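Local coordinates for increased recombination centers protein 6 (Saccharomyces cerevisiae, PDB 3UC9) that acts as a clathrin coat accessory factor related to small G proteins and is involved in gross chromosomal rearrangements and telomere healing, at residues E95-P98 / L99-M103; I189-I192 / I193-D197; I109-I112 / R113-K116; S34-P37 / H38-L41. All coordinates share one frame; numbering follows the deposited sequence.

Interaction 1: E95-P98 / L99-M103; sequences ECEP and LRNVM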
ATOM      1  N   GLU A  95      16.658  10.944   7.720  1.00 34.12           N
ATOM      2  CA  GLU A  95      16.988   9.774   8.540  1.00 34.71           C
ATOM      3  C   GLU A  95      16.217   8.525   8.113  1.00 32.84           C
ATOM      4  O   GLU A  95      16.701   7.408   8.302  1.00 32.57           O
ATOM      5  CB  GLU A  95      16.731  10.049  10.027  1.00 36.50           C
ATOM      6  CG  GLU A  95      17.685  11.063  10.664  1.00 41.55           C
ATOM      7  CD  GLU A  95      17.365  12.515  10.319  1.00 45.47           C
ATOM      8  OE1 GLU A  95      16.220  12.804   9.908  1.00 43.78           O
ATOM      9  OE2 GLU A  95      18.267  13.371  10.468  1.00 50.32           O
ATOM     10  N   CYS A  96      15.025   8.717   7.544  1.00 30.30           N
ATOM     11  CA  CYS A  96      14.200   7.604   7.069  1.00 28.80           C
ATOM     12  C   CYS A  96      14.421   7.256   5.591  1.00 26.30           C
ATOM     13  O   CYS A  96      13.716   6.402   5.062  1.00 23.80           O
ATOM     14  CB  CYS A  96      12.716   7.898   7.303  1.00 28.61           C
ATOM     15  SG  CYS A  96      12.197   7.684   9.029  1.00 34.59           S
ATOM     16  N   GLU A  97      15.384   7.904   4.933  1.00 25.30           N
ATOM     17  CA  GLU A  97      15.664   7.637   3.511  1.00 25.18           C
ATOM     18  C   GLU A  97      16.021   6.167   3.239  1.00 22.77           C
ATOM     19  O   GLU A  97      15.471   5.557   2.320  1.00 20.75           O
ATOM     20  CB  GLU A  97      16.747   8.585   2.975  1.00 27.04           C
ATOM     21  CG  GLU A  97      16.884   8.582   1.460  1.00 30.90           C
ATOM     22  CD  GLU A  97      17.615   9.809   0.923  1.00 38.68           C
ATOM     23  OE1 GLU A  97      17.836  10.779   1.689  1.00 48.37           O
ATOM     24  OE2 GLU A  97      17.966   9.806  -0.273  1.00 41.15           O
ATOM     25  N   PRO A  98      16.918   5.579   4.046  1.00 21.42           N
ATOM     26  CA  PRO A  98      17.188   4.150   3.858  1.00 21.60           C
ATOM     27  C   PRO A  98      15.935   3.282   3.914  1.00 21.45           C
ATOM     28  O   PRO A  98      15.755   2.418   3.055  1.00 20.34           O
ATOM     29  CB  PRO A  98      18.146   3.821   5.003  1.00 23.06           C
ATOM     30  CG  PRO A  98      18.836   5.108   5.268  1.00 23.30           C
ATOM     31  CD  PRO A  98      17.799   6.169   5.069  1.00 23.44           C
ATOM     32  N   LEU A  99      15.064   3.532   4.890  1.00 21.18           N
ATOM     33  CA  LEU A  99      13.798   2.807   4.999  1.00 20.54           C
ATOM     34  C   LEU A  99      12.916   3.001   3.755  1.00 17.79           C
ATOM     35  O   LEU A  99      12.370   2.036   3.210  1.00 17.22           O
ATOM     36  CB  LEU A  99      13.047   3.244   6.264  1.00 21.59           C
ATOM     37  CG  LEU A  99      11.637   2.699   6.506  1.00 22.31           C
ATOM     38  CD1 LEU A  99      11.663   1.190   6.603  1.00 20.45           C
ATOM     39  CD2 LEU A  99      11.067   3.314   7.779  1.00 27.81           C
ATOM     40  N   ARG A 100      12.775   4.245   3.304  1.00 18.44           N
ATOM     41  CA  ARG A 100      11.965   4.519   2.106  1.00 17.96           C
ATOM     42  C   ARG A 100      12.484   3.719   0.919  1.00 17.68           C
ATOM     43  O   ARG A 100      11.710   3.152   0.145  1.00 14.90           O
ATOM     44  CB  ARG A 100      11.952   6.014   1.783  1.00 18.86           C
ATOM     45  CG  ARG A 100      11.198   6.840   2.816  1.00 20.31           C
ATOM     46  CD  ARG A 100      10.762   8.214   2.267  1.00 19.78           C
ATOM     47  NE  ARG A 100      11.882   8.998   1.748  1.00 22.44           N
ATOM     48  CZ  ARG A 100      12.756   9.689   2.483  1.00 21.62           C
ATOM     49  NH1 ARG A 100      12.694   9.697   3.813  1.00 22.43           N
ATOM     50  NH2 ARG A 100      13.725  10.363   1.874  1.00 25.96           N
ATOM     51  N   ASN A 101      13.801   3.616   0.813  1.00 15.80           N
ATOM     52  CA  ASN A 101      14.396   2.969  -0.356  1.00 17.94           C
ATOM     53  C   ASN A 101      14.220   1.439  -0.417  1.00 16.35           C
ATOM     54  O   ASN A 101      14.381   0.840  -1.488  1.00 17.02           O
ATOM     55  CB  ASN A 101      15.860   3.400  -0.523  1.00 18.51           C
ATOM     56  CG  ASN A 101      15.996   4.842  -1.034  1.00 20.94           C
ATOM     57  OD1 ASN A 101      16.968   5.542  -0.711  1.00 28.48           O
ATOM     58  ND2 ASN A 101      15.027   5.293  -1.821  1.00 17.71           N
ATOM     59  N   VAL A 102      13.857   0.809   0.701  1.00 16.74           N
ATOM     60  CA  VAL A 102      13.594  -0.637   0.691  1.00 15.83           C
ATOM     61  C   VAL A 102      12.105  -0.986   0.615  1.00 15.29           C
ATOM     62  O   VAL A 102      11.749  -2.164   0.583  1.00 14.42           O
ATOM     63  CB  VAL A 102      14.257  -1.375   1.865  1.00 16.88           C
ATOM     64  CG1 VAL A 102      15.774  -1.262   1.760  1.00 17.65           C
ATOM     65  CG2 VAL A 102      13.747  -0.872   3.215  1.00 16.86           C
ATOM     66  N   MET A 103      11.242   0.025   0.498  1.00 14.22           N
ATOM     67  CA  MET A 103       9.805  -0.208   0.369  1.00 14.51           C
ATOM     68  C   MET A 103       9.392  -0.645  -1.046  1.00 13.23           C
ATOM     69  O   MET A 103       9.465   0.129  -2.006  1.00 13.83           O
ATOM     70  CB  MET A 103       9.019   1.057   0.752  1.00 15.78           C
ATOM     71  CG  MET A 103       9.340   1.598   2.138  1.00 18.41           C
ATOM     72  SD  MET A 103       9.234   0.352   3.452  1.00 30.38           S
ATOM     73  CE  MET A 103       7.648  -0.245   3.153  1.00 17.55           C
TER
HETATM   74  O   HOH W   1      15.908   4.712   7.526  1.00 15.18           O
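With CG beside its own backbone N (chi1 -68°) and a bend at chi3 (-56°), R100 folds its guanidinium back along the helical turn onto E97 and C96. E97, with CG anti to its N, runs extended past the folded R100, and the two side chains cross. The backbone of E97 comes in over one face of the guanidinium, its CA 3.4 Å above the plane and displaced toward the rim. NH2 of R100 touches the aliphatic part of E97, 3.7 Å from CG, while NH1 of R100 lies 3.9 Å from C96 CB. The carboxylate itself stops short of a salt bridge, E97 OE1 being 4.1 Å from R100 NH2. On its other flank E97 runs alongside N101, whose OD1 is 3.7 Å from E97 CG.

The backbone of the short helix 97-101 is held by R100 N to C96 O (2.9 Å, N-H...O angle 165°) and N101 N to E97 O (3.0 Å). Water 1 accepts from L99 N and donates to E95 O, bridging the 3-10 segment to the helix. The polar end of R100 is used by backbone carbonyls: NH1 bonds F91 and T93, and NE bonds A127. Cutting this side chain back to an alanine would probably leave those three carbonyls without their donors and open a gap beside E97 and C96. The buried arginine is thus gripped by neutral oxygens, while the nearby E97 carboxylate probably eases its charge at longer range, without direct contact.

Interaction 2: I189-I192 / I193-D197; sequences IQEI and IDTHD
T195 and E191 carry the hydroxyl bond of this last stretch of helix 185-195. T195 OG1, set between its backbone N and carbonyl carbon (chi1 60°), turns back to donate to E191 O at 2.8 Å. T195 N donates to the same oxygen at 2.9 Å, and the two donors arrive from opposite faces of the carbonyl plane. Ordinary helical bonds precede this pair: I193 N to I189 O at 3.1 Å and D194 N to Q190 O at 2.9 Å.

A water-mediated link ties the polar side chains one turn apart. Q190 and D194 cross with amide and carboxylate 48° apart, and water 2 joins them by accepting from Q190 NE2 and donating to D194 OD1 (2.8 Å). That same OD1 bonds W65 NE1 and N67 ND2, fastening the helix to strand 59-66 and the residues just after it. A leucine in place of D194 would probably leave the W65 and N67 donors without their acceptor and break the bridge, water 2 keeping Q190 NE2 but losing its second partner.

Apolar contact lies on the buried flank. I193 CD1 meets I189 CG2 at 4.3 Å; beyond them, I189 reaches F45 and L49 of helix 39-50, and I193 reaches F50 and F133. H196 follows with its ring edge-to-face to F133 and W198.

The helix is therefore greasy along one side and polar along another. With three donors converging on D194 OD1, the carboxylate is likely to be stabilised in its ionised form, and E191 O, gripped by two donors of T195, holds the hydroxyl turned back onto the helix.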
ATOM      1  N   ILE A 189      -5.815  -5.123  -5.555  1.00 17.44           N
ATOM      2  CA  ILE A 189      -4.610  -4.948  -4.754  1.00 15.79           C
ATOM      3  C   ILE A 189      -3.671  -6.146  -4.966  1.00 15.21           C
ATOM      4  O   ILE A 189      -2.456  -5.971  -5.154  1.00 16.53           O
ATOM      5  CB  ILE A 189      -4.935  -4.767  -3.251  1.00 15.97           C
ATOM      6  CG1 ILE A 189      -5.850  -3.561  -3.046  1.00 17.23           C
ATOM      7  CG2 ILE A 189      -3.630  -4.575  -2.462  1.00 15.68           C
ATOM      8  CD1 ILE A 189      -6.273  -3.318  -1.603  1.00 19.21           C
ATOM      9  N   GLN A 190      -4.228  -7.350  -4.967  1.00 16.67           N
ATOM     10  CA  GLN A 190      -3.440  -8.566  -5.257  1.00 16.46           C
ATOM     11  C   GLN A 190      -2.730  -8.460  -6.614  1.00 17.11           C
ATOM     12  O   GLN A 190      -1.570  -8.849  -6.747  1.00 15.38           O
ATOM     13  CB  GLN A 190      -4.340  -9.806  -5.228  1.00 20.10           C
ATOM     14  CG  GLN A 190      -3.603 -11.130  -5.433  1.00 23.15           C
ATOM     15  CD  GLN A 190      -4.553 -12.329  -5.427  1.00 29.62           C
ATOM     16  OE1 GLN A 190      -5.760 -12.176  -5.595  1.00 36.93           O
ATOM     17  NE2 GLN A 190      -4.004 -13.524  -5.235  1.00 35.16           N
ATOM     18  N   GLU A 191      -3.436  -7.936  -7.618  1.00 17.08           N
ATOM     19  CA  GLU A 191      -2.870  -7.754  -8.958  1.00 17.59           C
ATOM     20  C   GLU A 191      -1.726  -6.739  -8.977  1.00 16.05           C
ATOM     21  O   GLU A 191      -0.737  -6.908  -9.699  1.00 16.28           O
ATOM     22  CB  GLU A 191      -3.958  -7.289  -9.929  1.00 16.44           C
ATOM     23  CG  GLU A 191      -3.497  -7.177 -11.375  1.00 19.82           C
ATOM     24  CD  GLU A 191      -4.636  -6.886 -12.338  1.00 23.09           C
ATOM     25  OE1 GLU A 191      -5.427  -5.958 -12.074  1.00 21.14           O
ATOM     26  OE2 GLU A 191      -4.719  -7.572 -13.373  1.00 27.44           O
ATOM     27  N   ILE A 192      -1.883  -5.669  -8.207  1.00 15.86           N
ATOM     28  CA  ILE A 192      -0.847  -4.650  -8.107  1.00 14.98           C
ATOM     29  C   ILE A 192       0.422  -5.267  -7.531  1.00 15.07           C
ATOM     30  O   ILE A 192       1.517  -5.033  -8.032  1.00 15.56           O
ATOM     31  CB  ILE A 192      -1.326  -3.449  -7.286  1.00 14.61           C
ATOM     32  CG1 ILE A 192      -2.385  -2.662  -8.070  1.00 18.31           C
ATOM     33  CG2 ILE A 192      -0.156  -2.547  -6.927  1.00 19.07           C
ATOM     34  CD1 ILE A 192      -3.020  -1.513  -7.272  1.00 17.73           C
ATOM     35  N   ILE A 193       0.277  -6.110  -6.522  1.00 14.36           N
ATOM     36  CA  ILE A 193       1.442  -6.756  -5.918  1.00 15.08           C
ATOM     37  C   ILE A 193       2.038  -7.783  -6.888  1.00 15.82           C
ATOM     38  O   ILE A 193       3.251  -7.844  -7.061  1.00 14.65           O
ATOM     39  CB  ILE A 193       1.089  -7.383  -4.557  1.00 14.55           C
ATOM     40  CG1 ILE A 193       0.618  -6.278  -3.605  1.00 12.10           C
ATOM     41  CG2 ILE A 193       2.315  -8.112  -3.948  1.00 12.94           C
ATOM     42  CD1 ILE A 193       0.082  -6.756  -2.267  1.00 15.01           C
ATOM     43  N   ASP A 194       1.180  -8.577  -7.525  1.00 16.40           N
ATOM     44  CA  ASP A 194       1.614  -9.566  -8.507  1.00 17.96           C
ATOM     45  C   ASP A 194       2.429  -8.961  -9.646  1.00 18.12           C
ATOM     46  O   ASP A 194       3.395  -9.568 -10.096  1.00 19.13           O
ATOM     47  CB  ASP A 194       0.410 -10.273  -9.143  1.00 17.76           C
ATOM     48  CG  ASP A 194      -0.207 -11.330  -8.258  1.00 20.82           C
ATOM     49  OD1 ASP A 194       0.405 -11.744  -7.252  1.00 20.88           O
ATOM     50  OD2 ASP A 194      -1.324 -11.769  -8.609  1.00 22.51           O
ATOM     51  N   THR A 195       2.027  -7.783 -10.124  1.00 17.30           N
ATOM     52  CA  THR A 195       2.642  -7.189 -11.313  1.00 18.07           C
ATOM     53  C   THR A 195       3.790  -6.233 -10.958  1.00 17.33           C
ATOM     54  O   THR A 195       4.427  -5.674 -11.852  1.00 18.16           O
ATOM     55  CB  THR A 195       1.588  -6.486 -12.208  1.00 19.15           C
ATOM     56  OG1 THR A 195       0.931  -5.439 -11.481  1.00 20.40           O
ATOM     57  CG2 THR A 195       0.540  -7.501 -12.702  1.00 17.94           C
ATOM     58  N   HIS A 196       4.051  -6.064  -9.662  1.00 15.88           N
ATOM     59  CA  HIS A 196       5.157  -5.233  -9.168  1.00 15.89           C
ATOM     60  C   HIS A 196       6.527  -5.766  -9.603  1.00 16.41           C
ATOM     61  O   HIS A 196       6.753  -6.974  -9.613  1.00 17.33           O
ATOM     62  CB  HIS A 196       5.107  -5.137  -7.630  1.00 14.58           C
ATOM     63  CG  HIS A 196       6.187  -4.291  -7.032  1.00 13.06           C
ATOM     64  ND1 HIS A 196       6.202  -2.914  -7.131  1.00 11.65           N
ATOM     65  CD2 HIS A 196       7.298  -4.632  -6.338  1.00 12.87           C
ATOM     66  CE1 HIS A 196       7.275  -2.448  -6.511  1.00 10.80           C
ATOM     67  NE2 HIS A 196       7.945  -3.471  -6.002  1.00 11.86           N
ATOM     68  N   ASP A 197       7.431  -4.861  -9.956  1.00 17.03           N
ATOM     69  CA  ASP A 197       8.834  -5.230 -10.190  1.00 18.34           C
ATOM     70  C   ASP A 197       9.580  -5.237  -8.879  1.00 17.42           C
ATOM     71  O   ASP A 197       9.876  -4.187  -8.325  1.00 18.74           O
ATOM     72  CB  ASP A 197       9.522  -4.257 -11.141  1.00 18.97           C
ATOM     73  CG  ASP A 197       9.210  -4.535 -12.600  1.00 25.15           C
ATOM     74  OD1 ASP A 197       8.695  -5.636 -12.915  1.00 25.95           O
ATOM     75  OD2 ASP A 197       9.511  -3.641 -13.429  1.00 23.95           O
TER
HETATM   76  O   HOH W   2      -1.080 -13.720  -5.834  1.00 19.17           O

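Interaction 3: I109-I112 / R113-K116; sequences ITDI and RQTK
T110, at the end of strand 103-110, meets T115 hydroxyl to hydroxyl, their OG1 atoms 2.7 Å apart as the side chains slide past each other in opposite directions. T115 OG1 also lies 3.0 Å from D111 O, so its one proton has two acceptors to choose from; T110 OG1 has a further partner in D35.

D111 comes next, the N-cap of helix 112-115. CG anti to the backbone N (chi1 172°) swings OD1 over the helix start, where it takes weak bonds from R113 N at 3.1 Å and Q114 N at 3.4 Å, and N140 ND2 bonds it as well. D111 O meanwhile receives T115 N at 3.0 Å. This strand-to-helix turn sits at the C-terminal end of a parallel strand in the mixed Rossmann-like sheet, the edge where nucleotide sites lie in related small G proteins.

I112 sends its side chain onto I148 and L151 of helix 145-155, while N138 OD1 bonds its N. I112 O is met from well above its carbonyl plane by K116 N at 2.9 Å, where K116 turns to positive phi; its chain, bent at chi4, brings NZ back to R113 O at 3.1 Å.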
ATOM      1  N   ILE A 109      -4.625   2.201   5.098  1.00 17.84           N
ATOM      2  CA  ILE A 109      -6.009   1.837   5.367  1.00 18.02           C
ATOM      3  C   ILE A 109      -6.636   2.994   6.146  1.00 17.69           C
ATOM      4  O   ILE A 109      -6.237   3.257   7.269  1.00 17.34           O
ATOM      5  CB  ILE A 109      -6.103   0.554   6.221  1.00 19.13           C
ATOM      6  CG1 ILE A 109      -5.302  -0.602   5.601  1.00 22.03           C
ATOM      7  CG2 ILE A 109      -7.556   0.154   6.408  1.00 21.45           C
ATOM      8  CD1 ILE A 109      -5.780  -1.013   4.260  1.00 25.86           C
ATOM      9  N   THR A 110      -7.617   3.675   5.560  1.00 17.46           N
ATOM     10  CA  THR A 110      -8.189   4.851   6.205  1.00 18.07           C
ATOM     11  C   THR A 110      -9.572   5.212   5.681  1.00 18.38           C
ATOM     12  O   THR A 110     -10.098   4.578   4.765  1.00 17.88           O
ATOM     13  CB  THR A 110      -7.254   6.092   6.061  1.00 17.78           C
ATOM     14  OG1 THR A 110      -7.674   7.128   6.963  1.00 17.32           O
ATOM     15  CG2 THR A 110      -7.263   6.618   4.638  1.00 20.14           C
ATOM     16  N   ASP A 111     -10.165   6.215   6.310  1.00 16.89           N
ATOM     17  CA  ASP A 111     -11.400   6.827   5.824  1.00 18.56           C
ATOM     18  C   ASP A 111     -10.925   8.041   5.052  1.00 19.04           C
ATOM     19  O   ASP A 111     -10.509   9.007   5.657  1.00 20.87           O
ATOM     20  CB  ASP A 111     -12.293   7.227   7.001  1.00 19.78           C
ATOM     21  CG  ASP A 111     -13.502   8.047   6.585  1.00 23.30           C
ATOM     22  OD1 ASP A 111     -13.584   8.498   5.424  1.00 27.93           O
ATOM     23  OD2 ASP A 111     -14.384   8.245   7.436  1.00 23.57           O
ATOM     24  N   ILE A 112     -10.956   7.987   3.722  1.00 18.76           N
ATOM     25  CA  ILE A 112     -10.323   9.046   2.933  1.00 19.58           C
ATOM     26  C   ILE A 112     -11.064  10.382   2.989  1.00 21.91           C
ATOM     27  O   ILE A 112     -10.473  11.420   2.699  1.00 22.57           O
ATOM     28  CB  ILE A 112     -10.063   8.641   1.449  1.00 18.81           C
ATOM     29  CG1 ILE A 112     -11.371   8.499   0.667  1.00 22.08           C
ATOM     30  CG2 ILE A 112      -9.241   7.368   1.384  1.00 18.63           C
ATOM     31  CD1 ILE A 112     -11.159   8.296  -0.821  1.00 23.13           C
ATOM     32  N   ARG A 113     -12.344  10.357   3.348  1.00 22.99           N
ATOM     33  CA  ARG A 113     -13.089  11.598   3.570  1.00 25.78           C
ATOM     34  C   ARG A 113     -12.598  12.325   4.820  1.00 25.82           C
ATOM     35  O   ARG A 113     -12.574  13.556   4.857  1.00 26.65           O
ATOM     36  CB  ARG A 113     -14.586  11.326   3.698  1.00 27.77           C
ATOM     37  CG  ARG A 113     -15.299  11.095   2.372  1.00 31.78           C
ATOM     38  CD  ARG A 113     -16.788  11.223   2.558  1.00 40.57           C
ATOM     39  NE  ARG A 113     -17.561  10.736   1.414  1.00 48.12           N
ATOM     40  CZ  ARG A 113     -17.921  11.460   0.352  1.00 51.63           C
ATOM     41  NH1 ARG A 113     -17.570  12.741   0.234  1.00 56.50           N
ATOM     42  NH2 ARG A 113     -18.639  10.891  -0.610  1.00 47.91           N
ATOM     43  N   GLN A 114     -12.218  11.557   5.839  1.00 25.10           N
ATOM     44  CA  GLN A 114     -11.743  12.111   7.108  1.00 26.03           C
ATOM     45  C   GLN A 114     -10.281  12.544   7.030  1.00 24.99           C
ATOM     46  O   GLN A 114      -9.922  13.635   7.494  1.00 26.79           O
ATOM     47  CB  GLN A 114     -11.926  11.068   8.221  1.00 26.02           C
ATOM     48  CG  GLN A 114     -11.447  11.475   9.619  1.00 31.52           C
ATOM     49  CD  GLN A 114     -11.543  10.322  10.630  1.00 37.69           C
ATOM     50  OE1 GLN A 114     -10.729  10.208  11.553  1.00 43.09           O
ATOM     51  NE2 GLN A 114     -12.534   9.460  10.447  1.00 43.69           N
ATOM     52  N   THR A 115      -9.437  11.687   6.462  1.00 23.16           N
ATOM     53  CA  THR A 115      -7.984  11.894   6.503  1.00 23.02           C
ATOM     54  C   THR A 115      -7.414  12.508   5.224  1.00 22.27           C
ATOM     55  O   THR A 115      -6.297  13.029   5.239  1.00 23.13           O
ATOM     56  CB  THR A 115      -7.234  10.575   6.834  1.00 23.30           C
ATOM     57  OG1 THR A 115      -7.532   9.587   5.845  1.00 21.19           O
ATOM     58  CG2 THR A 115      -7.668  10.053   8.196  1.00 24.51           C
ATOM     59  N   LYS A 116      -8.174  12.459   4.129  1.00 21.20           N
ATOM     60  CA  LYS A 116      -7.764  13.066   2.852  1.00 22.25           C
ATOM     61  C   LYS A 116      -6.270  12.907   2.557  1.00 21.70           C
ATOM     62  O   LYS A 116      -5.539  13.904   2.437  1.00 21.50           O
ATOM     63  CB  LYS A 116      -8.166  14.544   2.823  1.00 24.37           C
ATOM     64  CG  LYS A 116      -9.670  14.769   2.966  1.00 28.40           C
ATOM     65  CD  LYS A 116     -10.060  16.204   2.638  1.00 32.66           C
ATOM     66  CE  LYS A 116     -11.505  16.479   2.975  1.00 38.76           C
ATOM     67  NZ  LYS A 116     -11.727  16.551   4.446  1.00 40.19           N
TER

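Interaction 4: S34-P37 / H38-L41; sequences SDHP and HNFL
The turn between strand 29-35 and helix 39-50, where D35 and H36 meet H38 and N39, probably corresponds by topology to the P-loop of small G proteins. H38 N, at the N-cap, bonds D35 O at 2.9 Å; N39 N follows to H36 O at 3.2 Å. D35 CG sits between its backbone N and carbonyl carbon (chi1 47°), which brings the carboxylate alongside the H38 imidazole, the planes 69° apart, with D35 OD1 at the ring edge 3.3 Å from H38 CD2. T110 OG1 hydrogen-bonds D35 OD1, and water 3 joins the pair, donating to D35 OD2 and lying 2.6 Å from H38 NE2. Over one face of that ring sits P37 CB, 4.2 Å from the H38 centroid and 5° off the normal, a CH-pi contact. H36 and N39 stand side by side with ring and amide nearly perpendicular, joined by a weak bond from N39 ND2 to H36 ND1 at 3.3 Å; N39 OD1 bonds S80.

Waters 4 and 5 link P37 O to F40 N and L41 N. K42 NZ reaches S34 OG. The glycines of a canonical P-loop are missing from 34-41, yet the first-strand-to-first-helix connection is that of a Ras-like Rossmann fold.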
ATOM      1  N   SER A  34      -2.347   2.289   9.216  1.00 16.80           N
ATOM      2  CA  SER A  34      -3.668   2.892   9.406  1.00 17.25           C
ATOM      3  C   SER A  34      -3.603   3.963  10.473  1.00 17.79           C
ATOM      4  O   SER A  34      -2.733   3.921  11.341  1.00 18.38           O
ATOM      5  CB  SER A  34      -4.700   1.839   9.800  1.00 19.40           C
ATOM      6  OG  SER A  34      -4.444   1.307  11.092  1.00 19.36           O
ATOM      7  N   ASP A  35      -4.505   4.938  10.407  1.00 16.85           N
ATOM      8  CA  ASP A  35      -4.740   5.773  11.580  1.00 18.70           C
ATOM      9  C   ASP A  35      -5.477   4.934  12.634  1.00 18.86           C
ATOM     10  O   ASP A  35      -6.158   3.938  12.300  1.00 18.13           O
ATOM     11  CB  ASP A  35      -5.449   7.108  11.267  1.00 19.10           C
ATOM     12  CG  ASP A  35      -6.664   6.960  10.365  1.00 21.44           C
ATOM     13  OD1 ASP A  35      -6.568   6.284   9.323  1.00 24.21           O
ATOM     14  OD2 ASP A  35      -7.710   7.568  10.681  1.00 23.18           O
ATOM     15  N   HIS A  36      -5.338   5.339  13.893  1.00 18.31           N
ATOM     16  CA  HIS A  36      -5.744   4.517  15.044  1.00 20.26           C
ATOM     17  C   HIS A  36      -7.155   3.939  14.992  1.00 20.50           C
ATOM     18  O   HIS A  36      -7.339   2.778  15.345  1.00 19.58           O
ATOM     19  CB  HIS A  36      -5.564   5.272  16.365  1.00 21.79           C
ATOM     20  CG  HIS A  36      -4.147   5.337  16.841  1.00 26.72           C
ATOM     21  ND1 HIS A  36      -3.264   4.287  16.708  1.00 31.88           N
ATOM     22  CD2 HIS A  36      -3.469   6.318  17.484  1.00 33.93           C
ATOM     23  CE1 HIS A  36      -2.094   4.631  17.219  1.00 38.84           C
ATOM     24  NE2 HIS A  36      -2.191   5.860  17.695  1.00 34.65           N
ATOM     25  N   PRO A  37      -8.159   4.738  14.565  1.00 18.99           N
ATOM     26  CA  PRO A  37      -9.511   4.188  14.551  1.00 19.83           C
ATOM     27  C   PRO A  37      -9.701   2.986  13.640  1.00 18.47           C
ATOM     28  O   PRO A  37     -10.642   2.227  13.843  1.00 20.78           O
ATOM     29  CB  PRO A  37     -10.375   5.362  14.061  1.00 21.22           C
ATOM     30  CG  PRO A  37      -9.595   6.583  14.403  1.00 21.42           C
ATOM     31  CD  PRO A  37      -8.148   6.184  14.282  1.00 20.00           C
ATOM     32  N   HIS A  38      -8.828   2.810  12.643  1.00 17.83           N
ATOM     33  CA  HIS A  38      -8.968   1.701  11.693  1.00 16.76           C
ATOM     34  C   HIS A  38      -7.972   0.566  11.917  1.00 17.05           C
ATOM     35  O   HIS A  38      -7.760  -0.249  11.027  1.00 16.01           O
ATOM     36  CB  HIS A  38      -8.888   2.239  10.263  1.00 17.72           C
ATOM     37  CG  HIS A  38      -9.747   3.441  10.049  1.00 16.14           C
ATOM     38  ND1 HIS A  38     -11.123   3.397  10.133  1.00 20.91           N
ATOM     39  CD2 HIS A  38      -9.422   4.734   9.830  1.00 18.78           C
ATOM     40  CE1 HIS A  38     -11.608   4.613   9.942  1.00 21.40           C
ATOM     41  NE2 HIS A  38     -10.593   5.444   9.764  1.00 17.98           N
ATOM     42  N   ASN A  39      -7.376   0.496  13.111  1.00 17.12           N
ATOM     43  CA  ASN A  39      -6.389  -0.546  13.392  1.00 17.29           C
ATOM     44  C   ASN A  39      -6.976  -1.940  13.263  1.00 17.97           C
ATOM     45  O   ASN A  39      -6.319  -2.835  12.720  1.00 19.58           O
ATOM     46  CB  ASN A  39      -5.747  -0.379  14.783  1.00 17.20           C
ATOM     47  CG  ASN A  39      -4.772   0.790  14.839  1.00 18.06           C
ATOM     48  OD1 ASN A  39      -4.278   1.239  13.803  1.00 17.71           O
ATOM     49  ND2 ASN A  39      -4.487   1.282  16.041  1.00 18.05           N
ATOM     50  N   PHE A  40      -8.200  -2.138  13.749  1.00 17.25           N
ATOM     51  CA  PHE A  40      -8.789  -3.471  13.704  1.00 18.66           C
ATOM     52  C   PHE A  40      -9.080  -3.911  12.280  1.00 19.65           C
ATOM     53  O   PHE A  40      -8.782  -5.057  11.910  1.00 20.98           O
ATOM     54  CB  PHE A  40     -10.063  -3.595  14.548  1.00 19.73           C
ATOM     55  CG  PHE A  40     -10.662  -4.978  14.514  1.00 19.30           C
ATOM     56  CD1 PHE A  40     -10.001  -6.050  15.102  1.00 17.44           C
ATOM     57  CD2 PHE A  40     -11.856  -5.217  13.854  1.00 18.61           C
ATOM     58  CE1 PHE A  40     -10.526  -7.319  15.053  1.00 20.72           C
ATOM     59  CE2 PHE A  40     -12.386  -6.494  13.798  1.00 20.29           C
ATOM     60  CZ  PHE A  40     -11.733  -7.543  14.403  1.00 21.78           C
ATOM     61  N   LEU A  41      -9.680  -3.015  11.502  1.00 19.11           N
ATOM     62  CA  LEU A  41      -9.922  -3.264  10.080  1.00 19.51           C
ATOM     63  C   LEU A  41      -8.616  -3.596   9.350  1.00 19.41           C
ATOM     64  O   LEU A  41      -8.584  -4.494   8.513  1.00 19.59           O
ATOM     65  CB  LEU A  41     -10.643  -2.083   9.419  1.00 18.87           C
ATOM     66  CG  LEU A  41     -12.156  -1.989   9.628  1.00 24.99           C
ATOM     67  CD1 LEU A  41     -12.710  -0.796   8.876  1.00 25.49           C
ATOM     68  CD2 LEU A  41     -12.866  -3.266   9.173  1.00 29.14           C
TER
HETATM   69  O   HOH W   3     -10.043   7.942   9.414  1.00 13.89           O
HETATM   70  O   HOH W   4      -9.848  -0.476  15.448  1.00  7.55           O
HETATM   71  O   HOH W   5     -11.157  -0.549  12.670  1.00  9.08           O

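How the interactions relate
Along the chain the order is interaction 4, 1, 3, 2. Interactions 3 and 4 touch, their centres 11 Å apart: strands 29-35 and 103-110 are neighbours in the sheet, and T110 OG1 probably hydrogen bonds D35 OD1 at 2.7 Å. Both are strand-to-helix turns, on the sheet edge that, by analogy, carries the nucleotide site in small G proteins. Interaction 1 lies about 24 Å from interaction 3 between centres, at the other end of strand 103-110, which helix 97-101 precedes. Interaction 2, in the last modelled helix, is centred about 23 Å from interactions 3 and 4, across the chain's centre; it packs on strand 133-138 and on helix 39-50, which begins in interaction 4.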